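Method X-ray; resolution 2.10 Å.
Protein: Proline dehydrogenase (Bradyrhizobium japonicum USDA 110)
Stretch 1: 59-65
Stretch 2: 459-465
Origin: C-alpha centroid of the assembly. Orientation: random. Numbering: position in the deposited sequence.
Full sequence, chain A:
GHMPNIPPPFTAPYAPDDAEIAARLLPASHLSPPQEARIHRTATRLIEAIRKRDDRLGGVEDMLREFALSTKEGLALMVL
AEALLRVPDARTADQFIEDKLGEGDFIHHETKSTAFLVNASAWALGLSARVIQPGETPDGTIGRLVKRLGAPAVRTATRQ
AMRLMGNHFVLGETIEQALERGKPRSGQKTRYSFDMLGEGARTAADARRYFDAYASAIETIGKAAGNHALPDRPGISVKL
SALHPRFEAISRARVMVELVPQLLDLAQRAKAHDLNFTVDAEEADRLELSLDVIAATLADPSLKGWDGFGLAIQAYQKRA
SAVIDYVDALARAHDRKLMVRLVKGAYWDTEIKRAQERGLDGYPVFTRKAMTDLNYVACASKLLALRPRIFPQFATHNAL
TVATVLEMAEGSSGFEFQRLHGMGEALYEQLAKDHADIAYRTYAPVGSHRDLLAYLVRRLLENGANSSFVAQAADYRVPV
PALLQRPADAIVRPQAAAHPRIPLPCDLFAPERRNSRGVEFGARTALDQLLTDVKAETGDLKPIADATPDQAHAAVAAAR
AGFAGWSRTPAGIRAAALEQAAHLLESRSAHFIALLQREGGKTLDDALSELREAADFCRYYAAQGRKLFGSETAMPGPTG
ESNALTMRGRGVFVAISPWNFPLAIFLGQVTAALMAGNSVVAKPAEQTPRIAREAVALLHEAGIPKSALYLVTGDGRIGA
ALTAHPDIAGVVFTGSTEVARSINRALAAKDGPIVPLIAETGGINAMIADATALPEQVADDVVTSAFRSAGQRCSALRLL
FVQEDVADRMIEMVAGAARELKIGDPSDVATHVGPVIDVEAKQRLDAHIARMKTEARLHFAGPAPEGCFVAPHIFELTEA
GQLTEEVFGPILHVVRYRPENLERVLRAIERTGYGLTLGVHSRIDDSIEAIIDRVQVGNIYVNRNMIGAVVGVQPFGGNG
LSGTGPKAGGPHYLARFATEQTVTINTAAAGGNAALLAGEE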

# COMPACT_ATOMS: atom_id res chain seq x y z
N GLY A 59 -7.66 34.95 30.27
CA GLY A 59 -8.95 34.94 29.61
C GLY A 59 -9.55 33.54 29.54
O GLY A 59 -9.00 32.59 30.10
N VAL A 60 -10.67 33.43 28.84
CA VAL A 60 -11.37 32.15 28.71
C VAL A 60 -10.49 31.08 28.07
O VAL A 60 -10.45 29.94 28.53
CB VAL A 60 -12.66 32.30 27.89
CG1 VAL A 60 -13.27 30.94 27.62
CG2 VAL A 60 -13.64 33.21 28.61
N GLU A 61 -9.77 31.47 27.01
CA GLU A 61 -8.86 30.57 26.32
C GLU A 61 -7.79 30.03 27.28
O GLU A 61 -7.40 28.87 27.20
CB GLU A 61 -8.21 31.28 25.13
N ASP A 62 -7.33 30.88 28.19
CA ASP A 62 -6.36 30.44 29.18
C ASP A 62 -6.97 29.38 30.09
O ASP A 62 -6.32 28.39 30.41
CB ASP A 62 -5.85 31.63 30.01
CG ASP A 62 -5.05 32.62 29.17
OD1 ASP A 62 -4.19 32.17 28.39
OD2 ASP A 62 -5.29 33.83 29.30
N MET A 63 -8.23 29.56 30.47
CA MET A 63 -8.90 28.58 31.33
C MET A 63 -9.13 27.27 30.59
O MET A 63 -8.88 26.19 31.12
CB MET A 63 -10.22 29.12 31.87
CG MET A 63 -10.94 28.15 32.80
SD MET A 63 -12.55 28.74 33.39
CE MET A 63 -13.50 28.72 31.87
N LEU A 64 -9.61 27.36 29.36
CA LEU A 64 -9.85 26.16 28.56
C LEU A 64 -8.56 25.37 28.37
O LEU A 64 -8.54 24.14 28.45
CB LEU A 64 -10.47 26.53 27.21
CG LEU A 64 -11.83 27.22 27.26
CD1 LEU A 64 -12.24 27.73 25.88
CD2 LEU A 64 -12.89 26.29 27.85
N ARG A 65 -7.47 26.09 28.12
CA ARG A 65 -6.18 25.45 27.88
C ARG A 65 -5.63 24.88 29.19
O ARG A 65 -5.20 23.74 29.23
CB ARG A 65 -5.20 26.45 27.26
CG ARG A 65 -3.79 25.90 27.03
CD ARG A 65 -2.84 26.99 26.52
NE ARG A 65 -3.05 28.27 27.20
CZ ARG A 65 -2.47 28.63 28.35
NH1 ARG A 65 -1.64 27.79 28.96
NH2 ARG A 65 -2.73 29.82 28.88
N ARG A 459 -19.39 32.63 22.00
CA ARG A 459 -18.11 33.10 22.52
C ARG A 459 -17.08 31.97 22.69
O ARG A 459 -15.90 32.15 22.39
CB ARG A 459 -18.32 33.81 23.87
CG ARG A 459 -17.04 34.18 24.60
CD ARG A 459 -16.47 35.49 24.08
NE ARG A 459 -15.53 36.07 25.04
CZ ARG A 459 -15.84 37.04 25.91
NH1 ARG A 459 -17.06 37.55 25.92
NH2 ARG A 459 -14.92 37.49 26.74
N LEU A 460 -17.54 30.82 23.18
CA LEU A 460 -16.65 29.71 23.50
C LEU A 460 -16.16 28.98 22.25
O LEU A 460 -15.07 28.40 22.26
CB LEU A 460 -17.34 28.72 24.43
CG LEU A 460 -17.63 29.21 25.85
CD1 LEU A 460 -18.33 28.12 26.65
CD2 LEU A 460 -16.34 29.62 26.53
N LEU A 461 -16.96 28.98 21.19
CA LEU A 461 -16.56 28.35 19.94
C LEU A 461 -15.26 28.95 19.44
O LEU A 461 -14.39 28.25 18.91
CB LEU A 461 -17.65 28.49 18.88
CG LEU A 461 -18.85 27.54 18.96
CD1 LEU A 461 -19.70 27.66 17.70
CD2 LEU A 461 -18.38 26.10 19.16
N GLU A 462 -15.12 30.26 19.62
CA GLU A 462 -13.99 31.00 19.05
C GLU A 462 -12.74 30.95 19.94
O GLU A 462 -11.62 30.87 19.44
CB GLU A 462 -14.41 32.43 18.73
CG GLU A 462 -13.56 33.10 17.67
CD GLU A 462 -12.35 33.78 18.25
OE1 GLU A 462 -12.52 34.81 18.93
OE2 GLU A 462 -11.22 33.28 18.02
N ASN A 463 -12.94 31.00 21.26
CA ASN A 463 -11.82 30.89 22.19
C ASN A 463 -11.26 29.47 22.25
O ASN A 463 -10.10 29.27 22.64
CB ASN A 463 -12.24 31.35 23.59
CG ASN A 463 -12.10 32.85 23.77
OD1 ASN A 463 -10.99 33.36 23.99
ND2 ASN A 463 -13.21 33.57 23.70
N GLY A 464 -12.07 28.49 21.87
CA GLY A 464 -11.65 27.10 21.87
C GLY A 464 -11.25 26.59 20.49
O GLY A 464 -10.95 25.41 20.33
N ALA A 465 -11.24 27.48 19.51
CA ALA A 465 -10.86 27.12 18.14
C ALA A 465 -9.35 27.07 17.97
O ALA A 465 -8.65 28.02 18.34
CB ALA A 465 -11.47 28.11 17.16

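How do the two backbones meet? Helix 60-65 and helix 459-463 cross at 69°, their axes 9.9 Å apart at closest approach. The backbones come nearest where Glu61 CA lies 5.1 Å from Asn463 CA, and the two stretches together bury 260 Å².

What does the start of stretch 2 contribute? The carbonyl of Arg459 accepts a weak hydrogen bond from the side chain of Asn463, ND2 to O 3.3 Å. This links the asparagine side chain, weakly, to the backbone one turn earlier. The CA-to-CB bond of Leu460 points sideways to stretch 1, but the end of the side chain comes nearer, and its CD2 sits 3.5 Å from Val60 CG1, a close apolar contact between two branched side chains.

Why is Asn463 central? Its CA-to-CB bond points toward stretch 1, and the residue touches three residues there. Val60 CG1 lies 4.2 Å from Asn463 CB, Leu64 CD1 4.3 Å from that same CB, and Glu61 CB 3.7 Å from Asn463 OD1. No hydrogen bond crosses among the modelled atoms, though Glu61 is modelled only to CB, so the visible contact is van der Waals packing.

How does the contact end? At Gly464, past the helix, Leu64 CD1 packs 4.1 Å from Gly464 N, an amide already hydrogen-bonded to Leu460 O at 3.0 Å.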